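Local coordinates for coenzyme A transferase (Yersinia pestis, PDB 3S8D), which probably transfers coenzyme A between short-chain carboxylic acids and binds coenzyme A, at residues Ala48-Ala53 / Ala78-Asp83; Ile218-Ser223 / Thr382-Ala387; Thr344-Ser349 / Gly400-Pro405. All blocks are in the same frame, centred on the assembly; numbering follows the deposited sequence.

Overall arrangement
Along the chain contact 1 closes before the other two open, whereas contacts 2 and 3 interleave, residues 344-349 falling between the two halves of contact 2. Contact 1 belongs to the N-terminal family region, where the loop after strand 41-44 and the start of helix 52-63 meet helix 79-82, just past strand 70-74 of the seven-stranded parallel sheet. Contacts 2 and 3, centres about 19 Å apart, involve loops round the mixed sheet that contains strands 332-337 and 377-381. Contact 1 lies about 31 Å from contact 3, centre to centre, across the chain's centre. Contact 2 includes a coenzyme A-binding residue and contacts 1 and 3 lie beside others, so both family regions contribute to binding.

Contact 1. Residues Ala48-Ala53 / Ala78-Asp83; sequences AAEPPA and AKIAGD
Glu50 runs alongside Ile80, the two chains pointing opposite ways, with Glu50 CB 3.8 Å from Ile80 CG2. Beyond CG the glutamate chain is extended (chi2 172°), which carries its carboxylate past the isoleucine to the first turn of helix 79-82. There OE1 of Glu50 accepts a hydrogen bond from Ala81 N at 3.2 Å. The N-H comes from above the carboxylate, 49° out of its plane, and the bond is bent to 147° at the hydrogen. Ala78, at the N-cap position of this helix, adds two weak bonds from its N, one to each carboxylate oxygen of Glu50 and both 3.4 Å long. A long acidic side chain suits this place because it can answer two backbone N-H groups at once, while the small Ala81 lets the carboxylate come close: Ala81 CB is 3.7 Å from Glu50 CD.

Ile80 supplies the apolar packing. Its CG2, anti to the backbone N, reaches Pro52, lying 3.9 Å from Pro52 CG. CD1, at the end of the other, extended branch, rests against the carbonyl oxygen of Glu50 in a plain van der Waals contact, Ile80 CD1 to Glu50 O 3.3 Å. Pro52 opens helix 52-63, a first-turn site where a proline's missing N-H costs no helical bond. Leu55 of the same helix touches both Glu50 and Ile80, and Ile210 also packs on Ile80.

The contact therefore joins the beginnings of two helices that follow neighbouring strands of the parallel sheet, close to the coenzyme A-binding Glu76. Because the buried carboxylate faces backbone N-H groups at a helix start, the local field probably stabilises its negative charge.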
loop_
_atom_site.group_PDB
_atom_site.type_symbol
_atom_site.label_atom_id
_atom_site.label_comp_id
_atom_site.label_asym_id
_atom_site.label_seq_id
_atom_site.Cartn_x
_atom_site.Cartn_y
_atom_site.Cartn_z
ATOM N N ALA A 48 21.969 -14.619 7.337
ATOM C CA ALA A 48 23.357 -15.075 7.286
ATOM C C ALA A 48 24.395 -14.021 7.673
ATOM O O ALA A 48 25.576 -14.326 7.820
ATOM C CB ALA A 48 23.667 -15.664 5.920
ATOM N N ALA A 49 23.960 -12.784 7.846
ATOM C CA ALA A 49 24.888 -11.731 8.214
ATOM C C ALA A 49 24.936 -11.568 9.734
ATOM O O ALA A 49 25.716 -10.774 10.259
ATOM C CB ALA A 49 24.515 -10.431 7.521
ATOM N N GLU A 50 24.096 -12.317 10.440
ATOM C CA GLU A 50 24.159 -12.341 11.904
ATOM C C GLU A 50 25.501 -12.923 12.348
ATOM O O GLU A 50 25.811 -14.067 12.018
ATOM C CB GLU A 50 23.015 -13.175 12.486
ATOM C CG GLU A 50 21.642 -12.507 12.424
ATOM C CD GLU A 50 20.518 -13.456 12.825
ATOM O OE1 GLU A 50 20.807 -14.650 13.085
ATOM O OE2 GLU A 50 19.348 -13.017 12.878
ATOM N N PRO A 51 26.281 -12.136 13.116
ATOM C CA PRO A 51 27.660 -12.423 13.570
ATOM C C PRO A 51 27.767 -13.392 14.756
ATOM O O PRO A 51 27.713 -12.926 15.897
ATOM C CB PRO A 51 28.190 -11.041 13.993
ATOM C CG PRO A 51 26.964 -10.066 13.919
ATOM C CD PRO A 51 25.749 -10.888 13.699
ATOM N N PRO A 52 27.972 -14.702 14.490
ATOM C CA PRO A 52 27.892 -15.752 15.521
ATOM C C PRO A 52 28.799 -15.517 16.740
ATOM O O PRO A 52 28.351 -15.694 17.887
ATOM C CB PRO A 52 28.336 -17.020 14.775
ATOM C CG PRO A 52 28.125 -16.732 13.323
ATOM C CD PRO A 52 28.402 -15.251 13.187
ATOM N N ALA A 53 30.053 -15.138 16.497
ATOM C CA ALA A 53 31.016 -14.940 17.584
ATOM C C ALA A 53 30.665 -13.716 18.433
ATOM O O ALA A 53 30.703 -13.765 19.663
ATOM C CB ALA A 53 32.436 -14.833 17.040
ATOM N N ALA A 78 17.756 -15.938 12.219
ATOM C CA ALA A 78 18.090 -17.344 12.007
ATOM C C ALA A 78 18.591 -17.975 13.308
ATOM O O ALA A 78 18.627 -17.313 14.363
ATOM C CB ALA A 78 19.123 -17.491 10.905
ATOM N N LYS A 79 18.990 -19.245 13.225
ATOM C CA LYS A 79 19.443 -19.987 14.397
ATOM C C LYS A 79 20.626 -19.301 15.071
ATOM O O LYS A 79 20.863 -19.495 16.263
ATOM C CB LYS A 79 19.802 -21.431 14.031
ATOM C CG LYS A 79 18.651 -22.218 13.414
ATOM C CD LYS A 79 18.972 -23.718 13.282
ATOM C CE LYS A 79 18.596 -24.507 14.551
ATOM N NZ LYS A 79 17.954 -25.834 14.261
ATOM N N ILE A 80 21.361 -18.491 14.318
ATOM C CA ILE A 80 22.513 -17.801 14.882
ATOM C C ILE A 80 22.080 -16.982 16.098
ATOM O O ILE A 80 22.578 -17.178 17.206
ATOM C CB ILE A 80 23.224 -16.908 13.829
ATOM C CG1 ILE A 80 23.680 -17.766 12.640
ATOM C CG2 ILE A 80 24.400 -16.140 14.452
ATOM C CD1 ILE A 80 24.520 -17.022 11.604
ATOM N N ALA A 81 21.143 -16.068 15.890
ATOM C CA ALA A 81 20.624 -15.269 16.984
ATOM C C ALA A 81 19.668 -16.124 17.800
ATOM O O ALA A 81 19.542 -15.945 19.013
ATOM C CB ALA A 81 19.918 -14.039 16.452
ATOM N N GLY A 82 18.999 -17.054 17.123
ATOM C CA GLY A 82 18.073 -17.952 17.788
ATOM C C GLY A 82 18.740 -18.705 18.923
ATOM O O GLY A 82 18.224 -18.743 20.044
ATOM N N ASP A 83 19.902 -19.283 18.626
ATOM C CA ASP A 83 20.577 -20.192 19.544
ATOM C C ASP A 83 21.518 -19.474 20.515
ATOM O O ASP A 83 22.110 -20.101 21.399
ATOM C CB ASP A 83 21.319 -21.282 18.767
ATOM C CG ASP A 83 20.381 -22.128 17.908
ATOM O OD1 ASP A 83 19.188 -22.272 18.276
ATOM O OD2 ASP A 83 20.832 -22.652 16.864
#

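Contact 2. Residues Ile218-Ser223 / Thr382-Ala387; sequences IPEYTS and TPSTAA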
loop_
_atom_site.group_PDB
_atom_site.type_symbol
_atom_site.label_atom_id
_atom_site.label_comp_id
_atom_site.label_asym_id
_atom_site.label_seq_id
_atom_site.Cartn_x
_atom_site.Cartn_y
_atom_site.Cartn_z
ATOM N N ILE A 218 6.761 -30.536 -4.814
ATOM C CA ILE A 218 5.396 -31.035 -4.830
ATOM C C ILE A 218 5.026 -31.234 -6.304
ATOM O O ILE A 218 5.471 -30.472 -7.168
ATOM C CB ILE A 218 4.440 -30.009 -4.174
ATOM C CG1 ILE A 218 4.693 -29.906 -2.666
ATOM C CG2 ILE A 218 2.972 -30.329 -4.460
ATOM C CD1 ILE A 218 5.827 -28.961 -2.289
ATOM N N PRO A 219 4.220 -32.264 -6.609
ATOM C CA PRO A 219 3.946 -32.516 -8.031
ATOM C C PRO A 219 3.175 -31.367 -8.666
ATOM O O PRO A 219 3.249 -31.179 -9.885
ATOM C CB PRO A 219 3.083 -33.783 -8.009
ATOM C CG PRO A 219 3.446 -34.461 -6.728
ATOM C CD PRO A 219 3.715 -33.344 -5.745
ATOM N N GLU A 220 2.442 -30.619 -7.841
ATOM C CA GLU A 220 1.642 -29.493 -8.314
ATOM C C GLU A 220 2.572 -28.402 -8.855
ATOM O O GLU A 220 2.295 -27.793 -9.895
ATOM C CB GLU A 220 0.723 -28.962 -7.188
ATOM C CG GLU A 220 -0.530 -29.853 -6.882
ATOM C CD GLU A 220 -0.949 -29.878 -5.386
ATOM O OE1 GLU A 220 -2.095 -29.462 -5.047
ATOM O OE2 GLU A 220 -0.133 -30.338 -4.552
ATOM N N TYR A 221 3.692 -28.185 -8.169
ATOM C CA TYR A 221 4.642 -27.152 -8.576
ATOM C C TYR A 221 4.971 -27.250 -10.057
ATOM O O TYR A 221 5.194 -26.234 -10.719
ATOM C CB TYR A 221 5.918 -27.211 -7.737
ATOM C CG TYR A 221 5.731 -26.730 -6.312
ATOM C CD1 TYR A 221 4.471 -26.386 -5.830
ATOM C CD2 TYR A 221 6.816 -26.612 -5.451
ATOM C CE1 TYR A 221 4.295 -25.949 -4.532
ATOM C CE2 TYR A 221 6.653 -26.173 -4.143
ATOM C CZ TYR A 221 5.392 -25.842 -3.687
ATOM O OH TYR A 221 5.234 -25.406 -2.383
ATOM N N THR A 222 4.987 -28.476 -10.577
ATOM C CA THR A 222 5.246 -28.702 -12.002
ATOM C C THR A 222 4.230 -27.933 -12.868
ATOM O O THR A 222 4.600 -27.043 -13.649
ATOM C CB THR A 222 5.270 -30.223 -12.346
ATOM O OG1 THR A 222 6.229 -30.894 -11.511
ATOM C CG2 THR A 222 5.632 -30.451 -13.813
ATOM N N SER A 223 2.953 -28.257 -12.705
ATOM C CA SER A 223 1.880 -27.572 -13.430
ATOM C C SER A 223 1.802 -26.068 -13.115
ATOM O O SER A 223 1.493 -25.251 -13.993
ATOM C CB SER A 223 0.530 -28.237 -13.135
ATOM O OG SER A 223 -0.516 -27.623 -13.877
ATOM N N THR A 382 -0.096 -20.692 -5.574
ATOM C CA THR A 382 -0.238 -21.691 -4.525
ATOM C C THR A 382 -0.866 -22.988 -5.028
ATOM O O THR A 382 -1.638 -22.979 -5.996
ATOM C CB THR A 382 -1.055 -21.153 -3.343
ATOM O OG1 THR A 382 -0.889 -22.022 -2.208
ATOM C CG2 THR A 382 -2.537 -21.042 -3.735
ATOM N N PRO A 383 -0.494 -24.115 -4.391
ATOM C CA PRO A 383 -1.269 -25.351 -4.535
ATOM C C PRO A 383 -2.701 -25.070 -4.088
ATOM O O PRO A 383 -2.892 -24.325 -3.120
ATOM C CB PRO A 383 -0.601 -26.304 -3.535
ATOM C CG PRO A 383 0.810 -25.802 -3.410
ATOM C CD PRO A 383 0.718 -24.299 -3.566
ATOM N N SER A 384 -3.689 -25.633 -4.776
ATOM C CA SER A 384 -5.066 -25.491 -4.317
ATOM C C SER A 384 -5.323 -26.254 -3.013
ATOM O O SER A 384 -6.246 -25.914 -2.261
ATOM C CB SER A 384 -6.047 -25.949 -5.394
ATOM O OG SER A 384 -5.907 -27.333 -5.654
ATOM N N THR A 385 -4.503 -27.274 -2.750
ATOM C CA THR A 385 -4.736 -28.151 -1.604
ATOM C C THR A 385 -3.460 -28.459 -0.851
ATOM O O THR A 385 -2.352 -28.248 -1.358
ATOM C CB THR A 385 -5.348 -29.505 -2.030
ATOM O OG1 THR A 385 -4.368 -30.279 -2.748
ATOM C CG2 THR A 385 -6.600 -29.294 -2.901
ATOM N N ALA A 386 -3.631 -28.971 0.363
ATOM C CA ALA A 386 -2.525 -29.472 1.168
ATOM C C ALA A 386 -3.016 -30.701 1.947
ATOM O O ALA A 386 -4.102 -31.226 1.658
ATOM C CB ALA A 386 -2.030 -28.394 2.111
ATOM N N ALA A 387 -2.234 -31.146 2.935
ATOM C CA ALA A 387 -2.607 -32.307 3.757
ATOM C C ALA A 387 -3.080 -33.501 2.910
ATOM O O ALA A 387 -4.175 -34.033 3.122
ATOM C CB ALA A 387 -3.677 -31.919 4.782
#
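Pro383 CG sits at the edge of the Tyr221 ring, in its plane, 3.7 Å from Tyr221 CE1. Ile218 CB covers one face of the ring, 3.9 Å from its plane and over its centre, and residues of helix 244-250, among them the coenzyme A-binding Ala244, touch the tyrosine as well. A broad, flat side chain suits a position that must meet a proline at its rim and aliphatic groups around it. Pro383 also takes the chain of Glu220 across it at about a right angle, its CB 3.8 Å from Glu220 OE1; the compact ring can thus serve two neighbouring residues.

The polar part is slight. The glutamate is bent at chi2 (146°), which brings Glu220 OE1 within 3.3 Å of Thr385 OG1, and the threonine hydroxyl gives it a weak hydrogen bond. Glu415 brings a like charge close to that carboxylate, so one of the two acids may be protonated. Ser384, between Pro383 and Thr385, directs its OG to Glu415.

Glu220 and Tyr221 thus rest on the loop that leaves strand 377-381 at its C-terminal end. Loops at that end of a parallel sheet commonly form the binding site in Rossmann-like folds, and here this one continues to Ala387, a coenzyme A-binding residue.

Contact 3. Residues Thr344-Ser349 / Gly400-Pro405; sequences TGACNS and GPVTTP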
loop_
_atom_site.group_PDB
_atom_site.type_symbol
_atom_site.label_atom_id
_atom_site.label_comp_id
_atom_site.label_asym_id
_atom_site.label_seq_id
_atom_site.Cartn_x
_atom_site.Cartn_y
_atom_site.Cartn_z
ATOM N N THR A 344 -12.204 -13.372 -2.256
ATOM C CA THR A 344 -12.286 -11.919 -2.520
ATOM C C THR A 344 -11.272 -11.206 -3.455
ATOM O O THR A 344 -11.490 -10.044 -3.803
ATOM C CB THR A 344 -12.416 -11.073 -1.220
ATOM O OG1 THR A 344 -11.398 -11.463 -0.290
ATOM C CG2 THR A 344 -13.794 -11.260 -0.586
ATOM N N GLY A 345 -10.150 -11.793 -3.818
ATOM C CA GLY A 345 -9.556 -12.901 -3.151
ATOM C C GLY A 345 -8.277 -12.293 -2.621
ATOM O O GLY A 345 -7.298 -12.118 -3.355
ATOM N N ALA A 346 -8.326 -11.918 -1.348
ATOM C CA ALA A 346 -7.149 -11.540 -0.632
ATOM C C ALA A 346 -6.278 -12.801 -0.493
ATOM O O ALA A 346 -6.695 -13.914 -0.857
ATOM C CB ALA A 346 -7.539 -10.997 0.699
ATOM N N CYS A 347 -5.067 -12.623 0.023
ATOM C CA CYS A 347 -4.141 -13.735 0.194
ATOM C C CYS A 347 -3.470 -13.708 1.564
ATOM O O CYS A 347 -3.264 -12.644 2.146
ATOM C CB CYS A 347 -3.076 -13.721 -0.906
ATOM S SG CYS A 347 -3.728 -13.670 -2.593
ATOM N N ASN A 348 -3.130 -14.889 2.070
ATOM C CA ASN A 348 -2.474 -15.015 3.365
ATOM C C ASN A 348 -1.251 -15.920 3.286
ATOM O O ASN A 348 -1.357 -17.087 2.911
ATOM C CB ASN A 348 -3.454 -15.543 4.414
ATOM C CG ASN A 348 -2.821 -15.677 5.785
ATOM O OD1 ASN A 348 -2.255 -14.723 6.316
ATOM N ND2 ASN A 348 -2.915 -16.868 6.365
ATOM N N SER A 349 -0.091 -15.378 3.637
ATOM C CA SER A 349 1.152 -16.138 3.594
ATOM C C SER A 349 1.711 -16.410 4.988
ATOM O O SER A 349 2.883 -16.753 5.139
ATOM C CB SER A 349 2.194 -15.405 2.747
ATOM O OG SER A 349 2.340 -14.061 3.172
ATOM N N GLY A 400 -7.900 -13.560 10.358
ATOM C CA GLY A 400 -8.477 -12.279 9.982
ATOM C C GLY A 400 -7.725 -11.323 9.065
ATOM O O GLY A 400 -8.276 -10.921 8.032
ATOM N N PRO A 401 -6.494 -10.918 9.441
ATOM C CA PRO A 401 -5.825 -9.866 8.657
ATOM C C PRO A 401 -4.967 -10.422 7.515
ATOM O O PRO A 401 -4.040 -11.200 7.745
ATOM C CB PRO A 401 -4.953 -9.180 9.697
ATOM C CG PRO A 401 -4.568 -10.303 10.631
ATOM C CD PRO A 401 -5.704 -11.311 10.633
ATOM N N VAL A 402 -5.264 -9.991 6.296
ATOM C CA VAL A 402 -4.607 -10.559 5.126
ATOM C C VAL A 402 -3.219 -9.944 4.867
ATOM O O VAL A 402 -2.910 -8.854 5.352
ATOM C CB VAL A 402 -5.513 -10.466 3.875
ATOM C CG1 VAL A 402 -6.952 -10.770 4.274
ATOM C CG2 VAL A 402 -5.429 -9.075 3.244
ATOM N N THR A 403 -2.385 -10.658 4.120
ATOM C CA THR A 403 -1.043 -10.170 3.833
ATOM C C THR A 403 -1.028 -9.384 2.520
ATOM O O THR A 403 -0.389 -8.329 2.432
ATOM C CB THR A 403 -0.024 -11.317 3.825
ATOM O OG1 THR A 403 -0.485 -12.354 2.951
ATOM C CG2 THR A 403 0.137 -11.892 5.245
ATOM N N THR A 404 -1.744 -9.879 1.511
ATOM C CA THR A 404 -2.038 -9.049 0.338
ATOM C C THR A 404 -3.536 -8.803 0.153
ATOM O O THR A 404 -4.302 -9.732 -0.119
ATOM C CB THR A 404 -1.407 -9.582 -0.966
ATOM O OG1 THR A 404 0.027 -9.610 -0.828
ATOM C CG2 THR A 404 -1.792 -8.718 -2.151
ATOM N N PRO A 405 -3.956 -7.536 0.319
ATOM C CA PRO A 405 -5.370 -7.147 0.255
ATOM C C PRO A 405 -5.970 -7.444 -1.123
ATOM O O PRO A 405 -5.216 -7.639 -2.098
ATOM C CB PRO A 405 -5.340 -5.624 0.493
ATOM C CG PRO A 405 -3.989 -5.331 1.046
ATOM C CD PRO A 405 -3.067 -6.376 0.496
#
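Cys347 O is the acceptor most heavily used here, taking three hydrogen bonds from two consecutive residues. Thr403 N gives the first, 2.9 Å long and nearly along the C=O axis. Thr404 N approaches the same oxygen at 3.2 Å, tilted 35° from the carbonyl plane, and Thr403 OG1 comes from above that plane, 2.9 Å away. The amide N of Cys347 is satisfied in turn by Thr404 O, at 3.0 Å.

Cys347 and Thr404 are thus an antiparallel, hydrogen-bonded pair, and because Thr403 also faces Cys347 the exchange forms a classic beta bulge. It brings the 400-405 loop to strand 347-348, whose Asn348 bonds through its backbone to Gln340 of the short strand 340-341.

Thr403 suits the bulge because its hydroxyl can donate and accept at the same place. A chi1 of 52° tucks OG1 back towards its own backbone, where it can reach Cys347 O and also receive the N-H of Ser349, N to OG1 3.1 Å, along a bent path of 135°. Ser349 OG adds a weak bond to the same OG1. The methyl CG2 of Thr403 merely packs 3.9 Å from Asn348 OD1, which has its hydrogen bond outside the two segments, while ND2 of Asn348 has weak bonds to Gln340 OE1 and to the backbone O of Glu350, a coenzyme A-binding residue.

At the other end Ala346 is small enough to lie close against the loop: its CB touches Val402 CG1 at 3.6 Å. Thr404 turns to helix 364-372, where it packs on Leu364 and Val367.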